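Local structure of copper induced nitroreductase D (Lactococcus lactis, 2WQF) at residues A[57-62]-A[159-164]; A[87-92]-A[151-156]. The protein is a copper-induced, FMN-containing nitroreductase involved in defence against oxidative stress. All coordinates share one frame; numbering follows the deposited sequence.

Interaction 1 (A[57-62]-A[159-164])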
ATOM      1  N   ASP A  57      10.446  16.751  18.822  1.00 17.30           N
ATOM      2  CA  ASP A  57      10.113  16.949  20.235  1.00 20.08           C
ATOM      3  C   ASP A  57       8.757  17.661  20.390  1.00 22.88           C
ATOM      4  O   ASP A  57       7.951  17.298  21.238  1.00 20.68           O
ATOM      5  CB  ASP A  57      11.175  17.809  20.909  1.00 23.01           C
ATOM      6  CG  ASP A  57      12.490  17.108  21.079  1.00 28.26           C
ATOM      7  OD1 ASP A  57      12.518  15.870  20.983  1.00 26.34           O
ATOM      8  OD2 ASP A  57      13.493  17.816  21.346  1.00 33.25           O
ATOM      9  N   LYS A  58       8.514  18.682  19.563  1.00 19.79           N
ATOM     10  CA  LYS A  58       7.292  19.483  19.655  1.00 20.58           C
ATOM     11  C   LYS A  58       6.051  18.665  19.332  1.00 19.15           C
ATOM     12  O   LYS A  58       5.023  18.790  19.996  1.00 21.68           O
ATOM     13  CB  LYS A  58       7.376  20.701  18.725  1.00 22.35           C
ATOM     14  CG  LYS A  58       6.154  21.592  18.728  1.00 28.80           C
ATOM     15  CD  LYS A  58       6.508  22.990  18.220  1.00 36.63           C
ATOM     16  CE  LYS A  58       5.526  24.049  18.715  1.00 64.33           C
ATOM     17  NZ  LYS A  58       5.974  25.445  18.387  1.00 78.63           N
ATOM     18  N   LEU A  59       6.127  17.841  18.299  1.00 18.01           N
ATOM     19  CA  LEU A  59       4.986  17.015  17.913  1.00 18.65           C
ATOM     20  C   LEU A  59       4.519  16.192  19.103  1.00 19.75           C
ATOM     21  O   LEU A  59       3.335  16.192  19.447  1.00 18.48           O
ATOM     22  CB  LEU A  59       5.338  16.071  16.764  1.00 17.30           C
ATOM     23  CG  LEU A  59       4.239  15.049  16.436  1.00 17.23           C
ATOM     24  CD1 LEU A  59       2.987  15.745  15.928  1.00 18.60           C
ATOM     25  CD2 LEU A  59       4.733  14.068  15.413  1.00 17.23           C
ATOM     26  N   TRP A  60       5.439  15.489  19.734  1.00 17.30           N
ATOM     27  CA  TRP A  60       5.043  14.549  20.785  1.00 17.63           C
ATOM     28  C   TRP A  60       4.712  15.237  22.120  1.00 20.47           C
ATOM     29  O   TRP A  60       3.730  14.882  22.787  1.00 21.94           O
ATOM     30  CB  TRP A  60       6.087  13.420  20.913  1.00 19.46           C
ATOM     31  CG  TRP A  60       6.074  12.621  19.642  1.00 17.60           C
ATOM     32  CD1 TRP A  60       6.921  12.747  18.580  1.00 21.76           C
ATOM     33  CD2 TRP A  60       5.103  11.622  19.262  1.00 18.32           C
ATOM     34  NE1 TRP A  60       6.549  11.883  17.582  1.00 18.25           N
ATOM     35  CE2 TRP A  60       5.429  11.198  17.966  1.00 19.16           C
ATOM     36  CE3 TRP A  60       3.978  11.071  19.891  1.00 19.96           C
ATOM     37  CZ2 TRP A  60       4.691  10.232  17.288  1.00 18.29           C
ATOM     38  CZ3 TRP A  60       3.258  10.115  19.226  1.00 19.61           C
ATOM     39  CH2 TRP A  60       3.625   9.691  17.933  1.00 19.94           C
ATOM     40  N   ASP A  61       5.495  16.238  22.502  1.00 20.60           N
ATOM     41  CA  ASP A  61       5.310  16.858  23.803  1.00 24.81           C
ATOM     42  C   ASP A  61       4.189  17.875  23.808  1.00 25.43           C
ATOM     43  O   ASP A  61       3.452  17.986  24.784  1.00 28.33           O
ATOM     44  CB  ASP A  61       6.582  17.573  24.239  1.00 30.54           C
ATOM     45  CG  ASP A  61       7.584  16.650  24.895  1.00 34.27           C
ATOM     46  OD1 ASP A  61       7.229  15.526  25.311  1.00 40.56           O
ATOM     47  OD2 ASP A  61       8.743  17.075  24.989  1.00 38.50           O
ATOM     48  N   GLU A  62       4.062  18.619  22.711  1.00 22.82           N
ATOM     49  CA  GLU A  62       3.199  19.784  22.683  1.00 23.23           C
ATOM     50  C   GLU A  62       1.917  19.553  21.914  1.00 21.54           C
ATOM     51  O   GLU A  62       0.963  20.321  22.055  1.00 25.83           O
ATOM     52  CB  GLU A  62       3.956  20.975  22.094  1.00 28.49           C
ATOM     53  CG  GLU A  62       5.188  21.364  22.903  1.00 32.23           C
ATOM     54  CD  GLU A  62       5.742  22.717  22.510  1.00 32.75           C
ATOM     55  OE1 GLU A  62       4.932  23.622  22.213  1.00 46.55           O
ATOM     56  OE2 GLU A  62       6.978  22.878  22.508  1.00 49.38           O
ATOM     57  N   GLU A 159      -5.716  19.020  13.422  1.00 19.31           N
ATOM     58  CA  GLU A 159      -5.813  20.482  13.490  1.00 22.91           C
ATOM     59  C   GLU A 159      -4.516  21.121  13.986  1.00 21.12           C
ATOM     60  O   GLU A 159      -4.044  22.105  13.422  1.00 20.87           O
ATOM     61  CB  GLU A 159      -6.969  20.907  14.416  1.00 29.65           C
ATOM     62  N   ALA A 160      -3.946  20.567  15.058  1.00 22.53           N
ATOM     63  CA  ALA A 160      -2.782  21.170  15.697  1.00 22.31           C
ATOM     64  C   ALA A 160      -1.561  21.050  14.791  1.00 20.95           C
ATOM     65  O   ALA A 160      -0.711  21.942  14.727  1.00 21.87           O
ATOM     66  CB  ALA A 160      -2.521  20.503  17.047  1.00 25.86           C
ATOM     67  N   VAL A 161      -1.474  19.927  14.085  1.00 20.29           N
ATOM     68  CA  VAL A 161      -0.372  19.711  13.169  1.00 18.91           C
ATOM     69  C   VAL A 161      -0.483  20.690  12.001  1.00 17.23           C
ATOM     70  O   VAL A 161       0.507  21.314  11.614  1.00 19.13           O
ATOM     71  CB  VAL A 161      -0.327  18.240  12.660  1.00 20.76           C
ATOM     72  CG1 VAL A 161       0.586  18.101  11.436  1.00 21.85           C
ATOM     73  CG2 VAL A 161       0.103  17.302  13.802  1.00 18.48           C
ATOM     74  N   ALA A 162      -1.683  20.834  11.444  1.00 17.99           N
ATOM     75  CA  ALA A 162      -1.876  21.733  10.287  1.00 19.39           C
ATOM     76  C   ALA A 162      -1.559  23.179  10.645  1.00 21.05           C
ATOM     77  O   ALA A 162      -1.013  23.917   9.836  1.00 22.69           O
ATOM     78  CB  ALA A 162      -3.295  21.645   9.748  1.00 20.47           C
ATOM     79  N   LYS A 163      -1.911  23.581  11.858  1.00 22.08           N
ATOM     80  CA  LYS A 163      -1.651  24.943  12.311  1.00 23.99           C
ATOM     81  C   LYS A 163      -0.166  25.179  12.566  1.00 26.16           C
ATOM     82  O   LYS A 163       0.409  26.168  12.106  1.00 29.17           O
ATOM     83  CB  LYS A 163      -2.433  25.208  13.595  1.00 30.62           C
ATOM     84  CG  LYS A 163      -2.126  26.555  14.225  1.00 38.24           C
ATOM     85  CD  LYS A 163      -2.990  26.798  15.448  1.00 52.96           C
ATOM     86  CE  LYS A 163      -2.644  28.116  16.127  1.00 59.96           C
ATOM     87  NZ  LYS A 163      -3.442  28.321  17.368  1.00 61.98           N
ATOM     88  N   GLU A 164       0.460  24.269  13.303  1.00 22.08           N
ATOM     89  CA  GLU A 164       1.858  24.439  13.666  1.00 22.75           C
ATOM     90  C   GLU A 164       2.777  24.515  12.432  1.00 24.56           C
ATOM     91  O   GLU A 164       3.729  25.294  12.399  1.00 23.51           O
ATOM     92  CB  GLU A 164       2.289  23.294  14.573  1.00 21.38           C
ATOM     93  CG  GLU A 164       3.739  23.352  14.953  1.00 25.96           C
ATOM     94  CD  GLU A 164       4.087  24.611  15.717  1.00 36.39           C
ATOM     95  OE1 GLU A 164       3.222  25.130  16.465  1.00 33.35           O
ATOM     96  OE2 GLU A 164       5.234  25.078  15.569  1.00 36.12           O
TER
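Lys58 and Glu164 form the polar half of this contact between helix 53-73 and helix 158-164. Their side chains approach from opposite directions and meet in a salt bridge, with NZ of Lys58 2.9 Å from OE2 of Glu164. The ammonium group does not enter in the plane of the carboxylate but arrives from above it, 48° out of that plane, and OE1 of Glu164 stays farther from Lys58 NZ, at 3.4 Å. The end of the lysine chain leans on the same group, since Lys58 CE comes within 3.4 Å of Glu164 CD. The two chains reach each other differently: Lys58 is extended along its whole length, whereas Glu164 is bent at its second torsion (chi2 61°), which turns its carboxylate aside from the line of its first bonds.

The apolar half is a single methyl-to-methyl touch deeper in the fold, where CD1 of Leu59 lies 3.9 Å from CG2 of Val161. Val161 has CG2 anti to its own carbonyl carbon and CG1 anti to its backbone N (chi1 165°), and it is the CG2 branch that faces the leucine. Both residues are buried and also pack on the central sheet: Leu59 touches Leu51 and Thr98, and Val161 touches Leu49, Leu100 and Phe102.

The helices thus lie side by side on the sheet of the nitroreductase fold, their nearest CA atoms, those of Leu59 and Val161, 7.6 Å apart. With only 143 Å² buried in all, the chemistry implies a light join: hydrophobic packing against the strands below, and opposite charges paired nearer the surface.

Interaction 2 (A[87-92]-A[151-156]). With FMN (flavin mononucleotide), chain B.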
ATOM      1  N   ALA A  87       5.199   7.650  28.784  1.00 60.67           N
ATOM      2  CA  ALA A  87       5.169   6.197  28.661  1.00 54.15           C
ATOM      3  C   ALA A  87       5.533   5.801  27.231  1.00 56.88           C
ATOM      4  O   ALA A  87       6.687   5.939  26.804  1.00 50.12           O
ATOM      5  CB  ALA A  87       3.782   5.657  29.040  1.00 62.40           C
ATOM      6  N   LYS A  88       4.550   5.298  26.492  1.00 52.50           N
ATOM      7  CA  LYS A  88       4.755   4.969  25.095  1.00 54.52           C
ATOM      8  C   LYS A  88       5.055   6.241  24.339  1.00 34.20           C
ATOM      9  O   LYS A  88       5.832   6.232  23.384  1.00 30.95           O
ATOM     10  CB  LYS A  88       3.508   4.317  24.507  1.00 56.25           C
ATOM     11  CG  LYS A  88       3.110   3.017  25.192  1.00 67.07           C
ATOM     12  CD  LYS A  88       2.041   2.258  24.398  1.00 74.87           C
ATOM     13  CE  LYS A  88       0.826   3.137  24.097  1.00 70.18           C
ATOM     14  NZ  LYS A  88      -0.198   2.460  23.229  1.00 79.66           N
ATOM     15  N   LEU A  89       4.435   7.338  24.766  1.00 35.43           N
ATOM     16  CA  LEU A  89       4.641   8.602  24.087  1.00 27.80           C
ATOM     17  C   LEU A  89       6.110   8.991  24.171  1.00 27.06           C
ATOM     18  O   LEU A  89       6.644   9.530  23.221  1.00 26.21           O
ATOM     19  CB  LEU A  89       3.765   9.708  24.663  1.00 40.91           C
ATOM     20  CG  LEU A  89       2.266   9.545  24.416  1.00 39.51           C
ATOM     21  CD1 LEU A  89       1.531  10.734  25.006  1.00 59.38           C
ATOM     22  CD2 LEU A  89       1.946   9.402  22.942  1.00 41.16           C
ATOM     23  N   ASP A  90       6.764   8.724  25.304  1.00 29.83           N
ATOM     24  CA  ASP A  90       8.185   9.023  25.424  1.00 27.75           C
ATOM     25  C   ASP A  90       9.020   8.194  24.449  1.00 20.50           C
ATOM     26  O   ASP A  90      10.038   8.663  23.956  1.00 21.89           O
ATOM     27  CB  ASP A  90       8.685   8.790  26.845  1.00 46.67           C
ATOM     28  CG  ASP A  90       8.011   9.706  27.857  1.00 60.37           C
ATOM     29  OD1 ASP A  90       8.060  10.945  27.674  1.00 61.56           O
ATOM     30  OD2 ASP A  90       7.430   9.185  28.831  1.00 76.85           O
ATOM     31  N   GLY A  91       8.601   6.954  24.215  1.00 22.92           N
ATOM     32  CA  GLY A  91       9.293   6.109  23.277  1.00 18.47           C
ATOM     33  C   GLY A  91       9.170   6.630  21.851  1.00 17.57           C
ATOM     34  O   GLY A  91      10.079   6.481  21.034  1.00 18.78           O
ATOM     35  N   PHE A  92       8.038   7.250  21.529  1.00 18.11           N
ATOM     36  CA  PHE A  92       7.883   7.829  20.200  1.00 17.59           C
ATOM     37  C   PHE A  92       8.734   9.089  20.101  1.00 18.32           C
ATOM     38  O   PHE A  92       9.435   9.285  19.119  1.00 17.54           O
ATOM     39  CB  PHE A  92       6.414   8.129  19.889  1.00 17.03           C
ATOM     40  CG  PHE A  92       5.554   6.922  19.861  1.00 19.27           C
ATOM     41  CD1 PHE A  92       5.971   5.777  19.214  1.00 21.32           C
ATOM     42  CD2 PHE A  92       4.303   6.934  20.455  1.00 20.61           C
ATOM     43  CE1 PHE A  92       5.165   4.659  19.173  1.00 21.01           C
ATOM     44  CE2 PHE A  92       3.492   5.825  20.425  1.00 21.98           C
ATOM     45  CZ  PHE A  92       3.928   4.682  19.791  1.00 19.54           C
ATOM     46  N   GLN A 151       2.022   4.722  13.508  1.00 12.78           N
ATOM     47  CA  GLN A 151       1.008   5.123  14.452  1.00 13.61           C
ATOM     48  C   GLN A 151      -0.134   5.856  13.778  1.00 12.71           C
ATOM     49  O   GLN A 151      -0.014   6.353  12.644  1.00 14.39           O
ATOM     50  CB  GLN A 151       1.605   6.002  15.550  1.00 13.28           C
ATOM     51  CG  GLN A 151       2.704   5.351  16.359  1.00 13.98           C
ATOM     52  CD  GLN A 151       2.298   3.984  16.865  1.00 16.06           C
ATOM     53  OE1 GLN A 151       1.192   3.808  17.361  1.00 18.26           O
ATOM     54  NE2 GLN A 151       3.174   3.005  16.709  1.00 16.84           N
ATOM     55  N   HIS A 152      -1.250   5.931  14.509  1.00 14.12           N
ATOM     56  CA  HIS A 152      -2.477   6.552  14.050  1.00 14.44           C
ATOM     57  C   HIS A 152      -3.130   7.403  15.135  1.00 17.25           C
ATOM     58  O   HIS A 152      -4.087   6.997  15.780  1.00 20.39           O
ATOM     59  CB  HIS A 152      -3.427   5.488  13.507  1.00 15.16           C
ATOM     60  CG  HIS A 152      -2.869   4.784  12.313  1.00 12.29           C
ATOM     61  ND1 HIS A 152      -2.131   3.624  12.411  1.00 14.19           N
ATOM     62  CD2 HIS A 152      -2.865   5.125  10.999  1.00 16.42           C
ATOM     63  CE1 HIS A 152      -1.740   3.255  11.201  1.00 17.12           C
ATOM     64  NE2 HIS A 152      -2.151   4.166  10.330  1.00 16.68           N
ATOM     65  N   TYR A 153      -2.585   8.602  15.322  1.00 15.65           N
ATOM     66  CA  TYR A 153      -3.157   9.588  16.248  1.00 17.34           C
ATOM     67  C   TYR A 153      -4.017  10.605  15.497  1.00 17.62           C
ATOM     68  O   TYR A 153      -4.506  11.559  16.083  1.00 20.48           O
ATOM     69  CB  TYR A 153      -2.040  10.257  17.051  1.00 18.59           C
ATOM     70  CG  TYR A 153      -1.448   9.303  18.057  1.00 19.68           C
ATOM     71  CD1 TYR A 153      -2.150   8.961  19.205  1.00 31.05           C
ATOM     72  CD2 TYR A 153      -0.213   8.722  17.844  1.00 22.59           C
ATOM     73  CE1 TYR A 153      -1.629   8.075  20.122  1.00 26.35           C
ATOM     74  CE2 TYR A 153       0.326   7.841  18.756  1.00 22.77           C
ATOM     75  CZ  TYR A 153      -0.389   7.512  19.891  1.00 23.55           C
ATOM     76  OH  TYR A 153       0.153   6.629  20.804  1.00 33.06           O
ATOM     77  N   ASN A 154      -4.201  10.379  14.192  1.00 18.18           N
ATOM     78  CA  ASN A 154      -5.258  11.024  13.420  1.00 17.86           C
ATOM     79  C   ASN A 154      -6.597  10.375  13.799  1.00 18.63           C
ATOM     80  O   ASN A 154      -6.629   9.145  14.043  1.00 22.72           O
ATOM     81  CB  ASN A 154      -4.984  10.856  11.921  1.00 17.58           C
ATOM     82  CG  ASN A 154      -4.716   9.408  11.539  1.00 16.10           C
ATOM     83  OD1 ASN A 154      -3.688   8.851  11.904  1.00 16.84           O
ATOM     84  ND2 ASN A 154      -5.666   8.775  10.874  1.00 16.25           N
ATOM     85  N   PRO A 155      -7.699  11.163  13.844  1.00 18.59           N
ATOM     86  CA  PRO A 155      -7.775  12.593  13.514  1.00 19.60           C
ATOM     87  C   PRO A 155      -7.516  13.526  14.690  1.00 18.75           C
ATOM     88  O   PRO A 155      -7.662  14.719  14.525  1.00 21.08           O
ATOM     89  CB  PRO A 155      -9.238  12.780  13.084  1.00 27.01           C
ATOM     90  CG  PRO A 155      -9.955  11.527  13.425  1.00 43.09           C
ATOM     91  CD  PRO A 155      -9.034  10.622  14.169  1.00 24.61           C
ATOM     92  N   LEU A 156      -7.136  12.991  15.845  1.00 18.12           N
ATOM     93  CA  LEU A 156      -7.019  13.781  17.069  1.00 23.05           C
ATOM     94  C   LEU A 156      -6.061  14.956  16.920  1.00 19.32           C
ATOM     95  O   LEU A 156      -6.338  16.060  17.402  1.00 21.26           O
ATOM     96  CB  LEU A 156      -6.565  12.879  18.221  1.00 26.04           C
ATOM     97  CG  LEU A 156      -7.643  12.132  19.007  1.00 52.19           C
ATOM     98  CD1 LEU A 156      -8.565  11.336  18.087  1.00 60.82           C
ATOM     99  CD2 LEU A 156      -6.977  11.225  20.037  1.00 61.66           C
TER
HETATM  100  N1  FMN B1203       1.347  -0.509  14.686  1.00 13.77           N
HETATM  101  C2  FMN B1203       1.183   0.384  15.841  1.00 17.10           C
HETATM  102  O2  FMN B1203       1.933   0.294  16.787  1.00 18.85           O
HETATM  103  N3  FMN B1203       0.076   1.295  15.849  1.00 18.19           N
HETATM  104  C4  FMN B1203      -0.819   1.398  14.801  1.00 19.62           C
HETATM  105  O4  FMN B1203      -1.665   2.248  14.828  1.00 18.98           O
HETATM  106  C4A FMN B1203      -0.669   0.490  13.659  1.00 16.84           C
HETATM  107  N5  FMN B1203      -1.478   0.477  12.654  1.00 16.15           N
HETATM  108  C5A FMN B1203      -1.040  -0.191  11.386  1.00 13.93           C
HETATM  109  C6  FMN B1203      -1.791   0.106  10.123  1.00 13.37           C
HETATM  110  C7  FMN B1203      -1.413  -0.398   8.954  1.00 14.41           C
HETATM  111  C7M FMN B1203      -2.230  -0.090   7.719  1.00 14.68           C
HETATM  112  C8  FMN B1203      -0.178  -1.271   8.909  1.00 14.99           C
HETATM  113  C8M FMN B1203       0.315  -1.801   7.574  1.00 15.32           C
HETATM  114  C9  FMN B1203       0.491  -1.572  10.028  1.00 13.75           C
HETATM  115  C9A FMN B1203       0.052  -0.999  11.352  1.00 13.88           C
HETATM  116  N10 FMN B1203       0.716  -1.296  12.582  1.00 13.21           N
HETATM  117  C10 FMN B1203       0.487  -0.460  13.676  1.00 14.49           C
HETATM  118  C1' FMN B1203       1.847  -2.213  12.629  1.00 13.57           C
HETATM  119  C2' FMN B1203       1.383  -3.655  12.450  1.00 12.46           C
HETATM  120  O2' FMN B1203       0.769  -4.090  13.635  1.00 14.25           O
HETATM  121  C3' FMN B1203       2.607  -4.494  12.075  1.00 11.90           C
HETATM  122  O3' FMN B1203       2.989  -4.040  10.791  1.00 12.10           O
HETATM  123  C4' FMN B1203       2.248  -5.988  12.000  1.00 12.07           C
HETATM  124  O4' FMN B1203       1.974  -6.490  13.299  1.00 13.81           O
HETATM  125  C5' FMN B1203       3.360  -6.817  11.359  1.00 13.34           C
HETATM  126  O5' FMN B1203       4.554  -6.634  12.107  1.00 12.30           O
HETATM  127  P   FMN B1203       5.883  -6.026  11.379  1.00 11.68           P
HETATM  128  O1P FMN B1203       6.189  -6.824  10.176  1.00 13.53           O
HETATM  129  O2P FMN B1203       5.584  -4.524  11.006  1.00 11.64           O
HETATM  130  O3P FMN B1203       7.028  -6.120  12.478  1.00 14.69           O
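The flavin site of the nitroreductase fold supplies one side of this contact: Gln151, at the end of strand 146-151, lies between the isoalloxazine of FMN and the ring of Phe92 on helix 88-93. Gln151 CG sits over one face of the phenyl ring, 4.0 Å from its centroid and 26° off the normal, a CH-pi contact. The amide follows it across, its plane tilted 31° from the ring, so that Gln151 CD comes to 3.4 Å from Phe92 CZ. On the opposite face of the ring lies the backbone O of Lys88, one turn back along the same helix.

A bend at its second torsion helps carry the glutamine amide to the pyrimidine end of the flavin. There NE2 of Gln151 donates to O2 of FMN at 3.0 Å, while N3 of FMN makes a weak bond of 3.1 Å to Gln151 OE1. Asn149 OD1 accepts a second hydrogen bond from Gln151 NE2, which fixes which end of the amide is the nitrogen. The next residue adds a further hold: His152 ND1 gives a nearly straight hydrogen bond (176°) to FMN O4 at 2.8 Å, and Trp125 of the second subunit meets the imidazole ring.

Two residues on from Gln151, in the loop leading to helix 158-164, Tyr153 points its phenol at the helix. Its OH reaches the edge of the Phe92 ring, 3.5 Å from Phe92 CE2, and Leu89 CD2 lies 3.9 Å from the same oxygen, Tyr153 OH, the two side chains crossing at a slant. Gln176 of strand 171-182 holds the loop through Tyr153 N and Asn154 OD1.

Overall arrangement
Interactions 1 and 2 have centres about 12 Å apart, and interaction 2 is nested along the chain within the loop closed by interaction 1. Trp60 joins them: it belongs to segment 57-62, but its indole packs on interaction 2 through CZ3, which lies 3.6 Å from CD2 of Phe92 and 3.7 Å from CE2 of Tyr153. Helices 53-73 and 88-93, successive in the chain, are thereby packed together beside the flavin pocket. Interaction 2 holds two of the residues that bind FMN, whereas interaction 1 is set back, the side chain of Leu59 lying about 13 Å from the flavin and about 9 Å from that of Gln151.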